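Local coordinates for protein lovastatin nonaketide synthase mokA (Monascus pilosus, PDB 6AD3) that catalyses the iterative nine-step assembly of the lovastatin (monacolin K) polyketide as a type I nonaketide synthase, represented here by its condensation domain, at residues P465-E471 / L482-Q487; Y331-Y335 / A435-Y439; H292-N297 / S488-E492. The protein carries 1 engineered substitution. All blocks are in the same frame, centred on the assembly; numbering follows the deposited sequence.

The three contacts illustrate how the six-stranded mixed sheet of a condensation domain is built, covered and closed at its end. Contact 1 is the hairpin of strands 468-473 and 481-487; contact 2 sets helix 327-343 against strand 435-440, the parallel neighbour of strand 468-473. Their centres lie 10 Å apart, and Val436 N to Val468 O links them directly. Contact 3 joins two loops, centred 14 Å from contact 1 and 23 Å from contact 2; its Arg294 NH2 forms a salt bridge with Asp467 OD1 (2.9 Å) of contact 1. Contact 2 closes before contact 1 opens, and both are nested within the loop closed by contact 3, so residues far apart in sequence meet around one sheet.

Contact 1: residues P465-E471 / L482-Q487; sequences PYDVVLE and LTVKLQ
Glu471 and Lys485 meet on a diagonal across an antiparallel hairpin: Glu471 pairs with Thr483, and Lys485 lies two residues further along that strand. The lysine chain, extended beyond CG, projects from the sheet face, and its NZ reaches Glu471 OE1 at 2.7 Å in a salt bridge. NZ approaches from above the carboxylate plane, 40° out of it, while OE2 also makes a long, weak ion pair with Arg461. Both side chains leave the sheet on the face shared by Val469 and Thr483, and each has CG anti to its carbonyl carbon (chi1 -61° in Glu471, -58° in Lys485), which lets the two polar ends converge.

The other face is apolar. Val468 and Leu486 lie side by side and point the same way, CG2 of the valine 3.7 Å from CD2 of the leucine. Leu470 instead slants across Val484, its CD1 touching CG2 at 4.0 Å.

Between the two faces the backbones exchange paired bonds: Val469 N and O with Lys485 O and N, then Glu471 N and O with Thr483 O and N. Gln487 N to Asp467 O, at 3.1 Å, completes the ladder. A water held by Thr483 OG1 at 2.7 Å also donates to Glu471 O, so that carbonyl has two donors.

This hairpin lies inside the six-stranded mixed sheet. Strand 435-440 flanks it beside 468-473 and strand 301-307 beside 481-487, while helix 495-512 covers the apolar face, placing Tyr503 on Leu470 and His495 on Leu486.

Contact 2: residues Y331-Y335 / A435-Y439; sequences YLAAY and AVFDY
Tyr331, Leu332 and Tyr335 project from helix 327-343 onto Phe437 and its neighbours, a helix-on-sheet packing within the alpha/beta fold of the condensation domain. The helical segment runs roughly antiparallel to the strand, at 160°, with their axes 9.9 Å apart at closest approach, a spacing filled by side chains.

Apolar packing gathers on Phe437. Its ring extends toward the helix because CG is anti to the backbone N (chi1 180°), and it turns one side to all three helical residues. Leu332 lies over that face: its CB makes an off-centre CH-pi contact 4.3 Å from the ring centroid, and CD1 reaches back toward CG and CD2. At the far end of the ring, Phe437 CZ meets Tyr331 CB at 3.7 Å. Beyond it the Tyr331 ring slants past that of Tyr439, CD2 to CE2 4.0 Å.

The aromatic pairing is neither a stack nor a T-shape. The side chains of Tyr335 and Phe437 run past one another head to tail, their ring planes 37° apart, and Tyr335 CE2 comes within 3.8 Å of Phe437 CB.

Surrounding elements enclose the same side chains. Helix 495-512 supplies Phe499 and Tyr503 against Tyr335, and strand 348-354 sets Ile350 against both Tyr335 and Phe437; helix 386-401 touches Leu332 through Thr393 and Val397. The hydroxyl of Tyr439 turns instead to Asp474.

Polar contact across the interface comes from one buried phenol, which reaches past Phe437 to the strand backbone: Tyr335 OH donates a weak hydrogen bond to Val436 O at 2.8 Å.

Contact 3: residues H292-N297 / S488-E492; sequences HARQPN and SSVYE
Arg294, Gln295 and Ser489 bring two irregular loops together at the end of the mixed sheet, in a partly buried loop-to-loop contact. A single backbone bond joins them: Gln295 N donates to Ser489 O at 3.0 Å, nearly straight, in the carbonyl plane and on a lone pair. The same oxygen receives a CA-H...O contact from Arg294 CA at 3.4 Å. In return, Ser489 CA approaches Gln295 O at 3.3 Å.

The arginine adds the main side-chain contact. Val490 CG2 sits over one face of its guanidinium group, toward the rim, 3.4 Å from NH1. A bend at chi3 (59°) turns the group beside the valine, while its nitrogens find polar partners around it: NH2 forms a salt bridge with Asp467 and NE bonds to the carbonyl of Ala427. The methyl thus packs on a guanidinium whose nitrogens already have polar partners.

Segment 292-297 comes after helix 256-266 and leads into strand 301-307. Segment 488-492 follows the adjacent strand 481-487; at its start Ser488 OG bonds to Lys300 O, just before strand 301-307, and the loop then proceeds to helix 495-512.

Contact 1: residues P465-E471 / L482-Q487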
loop_
_atom_site.group_PDB
_atom_site.type_symbol
_atom_site.label_atom_id
_atom_site.label_comp_id
_atom_site.label_asym_id
_atom_site.label_seq_id
_atom_site.Cartn_x
_atom_site.Cartn_y
_atom_site.Cartn_z
ATOM N N PRO A 465 4.963 -10.133 -0.611
ATOM C CA PRO A 465 6.094 -11.046 -0.687
ATOM C C PRO A 465 7.445 -10.371 -0.505
ATOM O O PRO A 465 8.488 -11.053 -0.527
ATOM C CB PRO A 465 5.988 -11.609 -2.105
ATOM C CG PRO A 465 5.349 -10.527 -2.858
ATOM C CD PRO A 465 4.325 -9.970 -1.918
ATOM N N TYR A 466 7.454 -9.050 -0.393
ATOM C CA TYR A 466 8.708 -8.296 -0.499
ATOM C C TYR A 466 9.617 -8.448 0.744
ATOM O O TYR A 466 9.149 -8.366 1.877
ATOM C CB TYR A 466 8.379 -6.820 -0.787
ATOM C CG TYR A 466 7.590 -6.683 -2.051
ATOM C CD1 TYR A 466 8.174 -6.929 -3.293
ATOM C CD2 TYR A 466 6.220 -6.457 -2.020
ATOM C CE1 TYR A 466 7.424 -6.966 -4.457
ATOM C CE2 TYR A 466 5.475 -6.455 -3.190
ATOM C CZ TYR A 466 6.081 -6.752 -4.403
ATOM O OH TYR A 466 5.356 -6.804 -5.552
ATOM N N ASP A 467 10.931 -8.570 0.509
ATOM C CA ASP A 467 11.901 -8.761 1.596
ATOM C C ASP A 467 11.858 -7.587 2.566
ATOM O O ASP A 467 11.926 -7.786 3.770
ATOM C CB ASP A 467 13.323 -8.910 1.062
ATOM C CG ASP A 467 13.599 -10.272 0.434
ATOM O OD1 ASP A 467 12.669 -11.027 0.121
ATOM O OD2 ASP A 467 14.786 -10.590 0.291
ATOM N N VAL A 468 11.814 -6.368 2.028
ATOM C CA VAL A 468 11.871 -5.160 2.830
ATOM C C VAL A 468 10.901 -4.128 2.266
ATOM O O VAL A 468 10.800 -3.936 1.057
ATOM C CB VAL A 468 13.312 -4.574 2.889
ATOM C CG1 VAL A 468 13.864 -4.400 1.527
ATOM C CG2 VAL A 468 13.358 -3.267 3.683
ATOM N N VAL A 469 10.094 -3.593 3.154
ATOM C CA VAL A 469 9.105 -2.606 2.804
ATOM C C VAL A 469 9.255 -1.452 3.775
ATOM O O VAL A 469 9.180 -1.642 5.013
ATOM C CB VAL A 469 7.695 -3.156 2.849
ATOM C CG1 VAL A 469 6.680 -2.061 2.459
ATOM C CG2 VAL A 469 7.531 -4.389 1.952
ATOM N N LEU A 470 9.373 -0.249 3.228
ATOM C CA LEU A 470 9.354 0.978 4.000
ATOM C C LEU A 470 8.091 1.759 3.609
ATOM O O LEU A 470 7.921 2.131 2.428
ATOM C CB LEU A 470 10.600 1.826 3.710
ATOM C CG LEU A 470 10.576 3.264 4.234
ATOM C CD1 LEU A 470 10.408 3.277 5.728
ATOM C CD2 LEU A 470 11.854 4.003 3.872
ATOM N N GLU A 471 7.166 1.911 4.564
ATOM C CA GLU A 471 5.967 2.700 4.361
ATOM C C GLU A 471 6.082 3.932 5.248
ATOM O O GLU A 471 6.566 3.815 6.368
ATOM C CB GLU A 471 4.720 1.942 4.816
ATOM C CG GLU A 471 4.469 0.664 4.086
ATOM C CD GLU A 471 3.253 -0.055 4.588
ATOM O OE1 GLU A 471 3.171 -1.294 4.394
ATOM O OE2 GLU A 471 2.300 0.657 5.003
ATOM N N LEU A 482 7.378 6.375 10.169
ATOM C CA LEU A 482 8.078 5.398 9.366
ATOM C C LEU A 482 7.743 4.008 9.870
ATOM O O LEU A 482 7.955 3.710 11.056
ATOM C CB LEU A 482 9.598 5.622 9.464
ATOM C CG LEU A 482 10.246 6.885 8.863
ATOM C CD1 LEU A 482 9.524 8.150 9.153
ATOM C CD2 LEU A 482 11.683 6.970 9.307
ATOM N N THR A 483 7.392 3.105 8.947
ATOM C CA THR A 483 7.145 1.711 9.256
ATOM C C THR A 483 8.053 0.877 8.358
ATOM O O THR A 483 8.013 1.021 7.120
ATOM C CB THR A 483 5.683 1.297 8.964
ATOM O OG1 THR A 483 4.805 2.144 9.708
ATOM C CG2 THR A 483 5.422 -0.148 9.337
ATOM N N VAL A 484 8.862 0.009 8.975
ATOM C CA VAL A 484 9.687 -0.958 8.239
ATOM C C VAL A 484 9.194 -2.392 8.516
ATOM O O VAL A 484 8.984 -2.799 9.706
ATOM C CB VAL A 484 11.174 -0.851 8.666
ATOM C CG1 VAL A 484 11.975 -1.987 8.070
ATOM C CG2 VAL A 484 11.728 0.485 8.218
ATOM N N LYS A 485 8.980 -3.130 7.435
ATOM C CA LYS A 485 8.538 -4.523 7.477
ATOM C C LYS A 485 9.583 -5.375 6.794
ATOM O O LYS A 485 9.997 -5.066 5.678
ATOM C CB LYS A 485 7.203 -4.692 6.746
ATOM C CG LYS A 485 6.059 -3.811 7.296
ATOM C CD LYS A 485 4.771 -3.971 6.466
ATOM C CE LYS A 485 3.574 -3.246 7.083
ATOM N NZ LYS A 485 2.403 -3.235 6.154
ATOM N N LEU A 486 9.972 -6.464 7.457
ATOM C CA LEU A 486 10.917 -7.452 6.910
ATOM C C LEU A 486 10.295 -8.852 6.916
ATOM O O LEU A 486 9.500 -9.197 7.812
ATOM C CB LEU A 486 12.204 -7.454 7.724
ATOM C CG LEU A 486 12.905 -6.122 7.900
ATOM C CD1 LEU A 486 14.131 -6.289 8.806
ATOM C CD2 LEU A 486 13.333 -5.584 6.519
ATOM N N GLN A 487 10.586 -9.638 5.878
ATOM C CA GLN A 487 10.067 -10.996 5.810
ATOM C C GLN A 487 10.672 -11.831 6.956
ATOM O O GLN A 487 11.902 -11.903 7.087
ATOM C CB GLN A 487 10.443 -11.651 4.475
ATOM C CG GLN A 487 9.728 -11.107 3.268
ATOM C CD GLN A 487 8.235 -11.433 3.244
ATOM O OE1 GLN A 487 7.396 -10.567 2.899
ATOM N NE2 GLN A 487 7.894 -12.669 3.588
HETATM O O HOH W 1 4.247 4.534 8.554
#

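Contact 2: residues Y331-Y335 / A435-Y439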
loop_
_atom_site.group_PDB
_atom_site.type_symbol
_atom_site.label_atom_id
_atom_site.label_comp_id
_atom_site.label_asym_id
_atom_site.label_seq_id
_atom_site.Cartn_x
_atom_site.Cartn_y
_atom_site.Cartn_z
ATOM N N TYR A 331 13.663 10.809 0.792
ATOM C CA TYR A 331 13.464 9.609 1.568
ATOM C C TYR A 331 13.798 8.354 0.690
ATOM O O TYR A 331 14.387 7.379 1.171
ATOM C CB TYR A 331 12.032 9.566 2.111
ATOM C CG TYR A 331 11.762 10.576 3.181
ATOM C CD1 TYR A 331 12.358 10.453 4.425
ATOM C CD2 TYR A 331 10.862 11.646 2.986
ATOM C CE1 TYR A 331 12.177 11.409 5.401
ATOM C CE2 TYR A 331 10.640 12.586 3.986
ATOM C CZ TYR A 331 11.266 12.418 5.224
ATOM O OH TYR A 331 11.130 13.344 6.256
ATOM N N LEU A 332 13.402 8.398 -0.585
ATOM C CA LEU A 332 13.602 7.263 -1.498
ATOM C C LEU A 332 15.096 7.096 -1.788
ATOM O O LEU A 332 15.638 6.005 -1.717
ATOM C CB LEU A 332 12.843 7.508 -2.793
ATOM C CG LEU A 332 13.186 6.500 -3.911
ATOM C CD1 LEU A 332 12.829 5.081 -3.517
ATOM C CD2 LEU A 332 12.469 6.885 -5.180
ATOM N N ALA A 333 15.766 8.208 -2.055
ATOM C CA ALA A 333 17.178 8.167 -2.315
ATOM C C ALA A 333 17.964 7.617 -1.133
ATOM O O ALA A 333 18.872 6.838 -1.320
ATOM C CB ALA A 333 17.701 9.566 -2.728
ATOM N N ALA A 334 17.613 8.040 0.081
ATOM C CA ALA A 334 18.274 7.594 1.258
ATOM C C ALA A 334 17.996 6.091 1.519
ATOM O O ALA A 334 18.877 5.340 1.942
ATOM C CB ALA A 334 17.848 8.459 2.438
ATOM N N TYR A 335 16.785 5.654 1.213
ATOM C CA TYR A 335 16.413 4.247 1.333
ATOM C C TYR A 335 17.251 3.405 0.386
ATOM O O TYR A 335 17.805 2.371 0.785
ATOM C CB TYR A 335 14.926 4.098 1.032
ATOM C CG TYR A 335 14.383 2.702 1.031
ATOM C CD1 TYR A 335 14.416 1.936 2.162
ATOM C CD2 TYR A 335 13.526 2.311 0.027
ATOM C CE1 TYR A 335 13.736 0.721 2.216
ATOM C CE2 TYR A 335 12.844 1.104 0.077
ATOM C CZ TYR A 335 12.980 0.307 1.161
ATOM O OH TYR A 335 12.277 -0.902 1.214
ATOM N N ALA A 435 12.237 -5.073 -2.784
ATOM C CA ALA A 435 12.082 -3.941 -1.889
ATOM C C ALA A 435 10.966 -3.028 -2.402
ATOM O O ALA A 435 10.866 -2.757 -3.609
ATOM C CB ALA A 435 13.378 -3.144 -1.845
ATOM N N VAL A 436 10.207 -2.457 -1.468
ATOM C CA VAL A 436 9.158 -1.490 -1.799
ATOM C C VAL A 436 9.319 -0.248 -0.932
ATOM O O VAL A 436 9.672 -0.347 0.246
ATOM C CB VAL A 436 7.752 -2.107 -1.596
ATOM C CG1 VAL A 436 6.641 -1.049 -1.584
ATOM C CG2 VAL A 436 7.466 -3.154 -2.665
ATOM N N PHE A 437 8.933 0.893 -1.514
ATOM C CA PHE A 437 8.880 2.175 -0.862
ATOM C C PHE A 437 7.499 2.785 -1.100
ATOM O O PHE A 437 7.065 2.972 -2.249
ATOM C CB PHE A 437 9.953 3.112 -1.427
ATOM C CG PHE A 437 9.953 4.504 -0.789
ATOM C CD1 PHE A 437 10.349 4.668 0.518
ATOM C CD2 PHE A 437 9.515 5.620 -1.478
ATOM C CE1 PHE A 437 10.343 5.917 1.125
ATOM C CE2 PHE A 437 9.599 6.890 -0.903
ATOM C CZ PHE A 437 9.988 7.034 0.397
ATOM N N ASP A 438 6.808 3.120 -0.025
ATOM C CA ASP A 438 5.441 3.654 -0.119
ATOM C C ASP A 438 5.328 4.887 0.746
ATOM O O ASP A 438 5.373 4.801 1.985
ATOM C CB ASP A 438 4.434 2.584 0.320
ATOM C CG ASP A 438 2.964 3.042 0.205
ATOM O OD1 ASP A 438 2.736 4.243 0.103
ATOM O OD2 ASP A 438 2.079 2.151 0.084
ATOM N N TYR A 439 5.199 6.047 0.088
ATOM C CA TYR A 439 5.173 7.337 0.775
ATOM C C TYR A 439 3.845 8.028 0.467
ATOM O O TYR A 439 3.397 8.061 -0.684
ATOM C CB TYR A 439 6.330 8.202 0.274
ATOM C CG TYR A 439 6.270 9.669 0.637
ATOM C CD1 TYR A 439 5.462 10.553 -0.065
ATOM C CD2 TYR A 439 7.021 10.161 1.678
ATOM C CE1 TYR A 439 5.444 11.909 0.234
ATOM C CE2 TYR A 439 7.049 11.531 1.955
ATOM C CZ TYR A 439 6.271 12.392 1.194
ATOM O OH TYR A 439 6.214 13.742 1.539
#

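Contact 3: residues H292-N297 / S488-E492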
loop_
_atom_site.group_PDB
_atom_site.type_symbol
_atom_site.label_atom_id
_atom_site.label_comp_id
_atom_site.label_asym_id
_atom_site.label_seq_id
_atom_site.Cartn_x
_atom_site.Cartn_y
_atom_site.Cartn_z
ATOM N N HIS A 292 21.201 -18.637 6.048
ATOM C CA HIS A 292 20.346 -19.824 6.087
ATOM C C HIS A 292 19.242 -19.711 5.066
ATOM O O HIS A 292 18.941 -18.608 4.575
ATOM C CB HIS A 292 19.751 -20.030 7.471
ATOM C CG HIS A 292 19.470 -18.758 8.193
ATOM N ND1 HIS A 292 20.153 -18.386 9.331
ATOM C CD2 HIS A 292 18.656 -17.721 7.881
ATOM C CE1 HIS A 292 19.729 -17.197 9.722
ATOM N NE2 HIS A 292 18.828 -16.768 8.854
ATOM N N ALA A 293 18.623 -20.852 4.772
ATOM C CA ALA A 293 17.624 -20.934 3.739
ATOM C C ALA A 293 16.488 -20.016 4.153
ATOM O O ALA A 293 16.224 -19.858 5.335
ATOM C CB ALA A 293 17.129 -22.366 3.605
ATOM N N ARG A 294 15.822 -19.431 3.171
ATOM C CA ARG A 294 14.582 -18.732 3.389
ATOM C C ARG A 294 13.512 -19.707 3.878
ATOM O O ARG A 294 13.330 -20.761 3.290
ATOM C CB ARG A 294 14.137 -18.048 2.073
ATOM C CG ARG A 294 15.193 -17.101 1.495
ATOM C CD ARG A 294 14.772 -16.523 0.137
ATOM N NE ARG A 294 13.529 -15.774 0.223
ATOM C CZ ARG A 294 13.451 -14.455 0.259
ATOM N NH1 ARG A 294 14.528 -13.721 0.234
ATOM N NH2 ARG A 294 12.286 -13.872 0.385
ATOM N N GLN A 295 12.920 -19.414 5.030
ATOM C CA GLN A 295 12.018 -20.346 5.705
ATOM C C GLN A 295 10.547 -20.000 5.404
ATOM O O GLN A 295 10.063 -19.010 5.919
ATOM C CB GLN A 295 12.259 -20.256 7.230
ATOM C CG GLN A 295 12.266 -21.580 7.955
ATOM C CD GLN A 295 13.313 -22.531 7.420
ATOM O OE1 GLN A 295 14.447 -22.134 7.134
ATOM N NE2 GLN A 295 12.920 -23.778 7.214
ATOM N N PRO A 296 9.814 -20.886 4.677
ATOM C CA PRO A 296 8.434 -20.590 4.269
ATOM C C PRO A 296 7.568 -20.184 5.449
ATOM O O PRO A 296 7.652 -20.778 6.521
ATOM C CB PRO A 296 7.968 -21.896 3.635
ATOM C CG PRO A 296 9.229 -22.497 3.093
ATOM C CD PRO A 296 10.272 -22.171 4.121
ATOM N N ASN A 297 6.950 -19.019 5.332
ATOM C CA ASN A 297 6.202 -18.425 6.434
ATOM C C ASN A 297 4.935 -17.680 5.967
ATOM O O ASN A 297 4.442 -16.838 6.685
ATOM C CB ASN A 297 7.093 -17.414 7.188
ATOM C CG ASN A 297 7.722 -17.990 8.450
ATOM O OD1 ASN A 297 8.782 -18.630 8.402
ATOM N ND2 ASN A 297 7.134 -17.664 9.599
ATOM N N SER A 488 9.816 -12.501 7.723
ATOM C CA SER A 488 10.266 -13.410 8.809
ATOM C C SER A 488 11.001 -14.617 8.209
ATOM O O SER A 488 11.815 -15.245 8.874
ATOM C CB SER A 488 9.056 -13.863 9.644
ATOM O OG SER A 488 8.204 -14.683 8.867
ATOM N N SER A 489 10.800 -14.871 6.925
ATOM C CA SER A 489 11.474 -15.991 6.253
ATOM C C SER A 489 12.961 -15.767 6.137
ATOM O O SER A 489 13.723 -16.706 5.956
ATOM C CB SER A 489 10.858 -16.221 4.864
ATOM O OG SER A 489 11.032 -15.091 4.033
ATOM N N VAL A 490 13.375 -14.517 6.257
ATOM C CA VAL A 490 14.761 -14.130 6.047
ATOM C C VAL A 490 15.337 -13.474 7.298
ATOM O O VAL A 490 16.549 -13.517 7.502
ATOM C CB VAL A 490 14.877 -13.103 4.889
ATOM C CG1 VAL A 490 16.326 -12.692 4.682
ATOM C CG2 VAL A 490 14.318 -13.693 3.612
ATOM N N TYR A 491 14.496 -12.684 7.991
ATOM C CA TYR A 491 14.959 -11.752 9.027
ATOM C C TYR A 491 14.392 -12.067 10.379
ATOM O O TYR A 491 13.366 -12.762 10.505
ATOM C CB TYR A 491 14.624 -10.282 8.651
ATOM C CG TYR A 491 15.357 -9.815 7.415
ATOM C CD1 TYR A 491 16.712 -9.582 7.458
ATOM C CD2 TYR A 491 14.738 -9.791 6.182
ATOM C CE1 TYR A 491 17.403 -9.176 6.355
ATOM C CE2 TYR A 491 15.426 -9.389 5.051
ATOM C CZ TYR A 491 16.777 -9.137 5.140
ATOM O OH TYR A 491 17.492 -8.752 4.034
ATOM N N GLU A 492 15.072 -11.555 11.405
ATOM C CA GLU A 492 14.694 -11.804 12.790
ATOM C C GLU A 492 13.811 -10.691 13.338
ATOM O O GLU A 492 13.816 -9.563 12.835
ATOM C CB GLU A 492 15.961 -11.912 13.683
ATOM C CG GLU A 492 16.967 -12.942 13.221
ATOM C CD GLU A 492 16.298 -14.221 12.756
ATOM O OE1 GLU A 492 16.573 -14.673 11.621
ATOM O OE2 GLU A 492 15.390 -14.692 13.462
#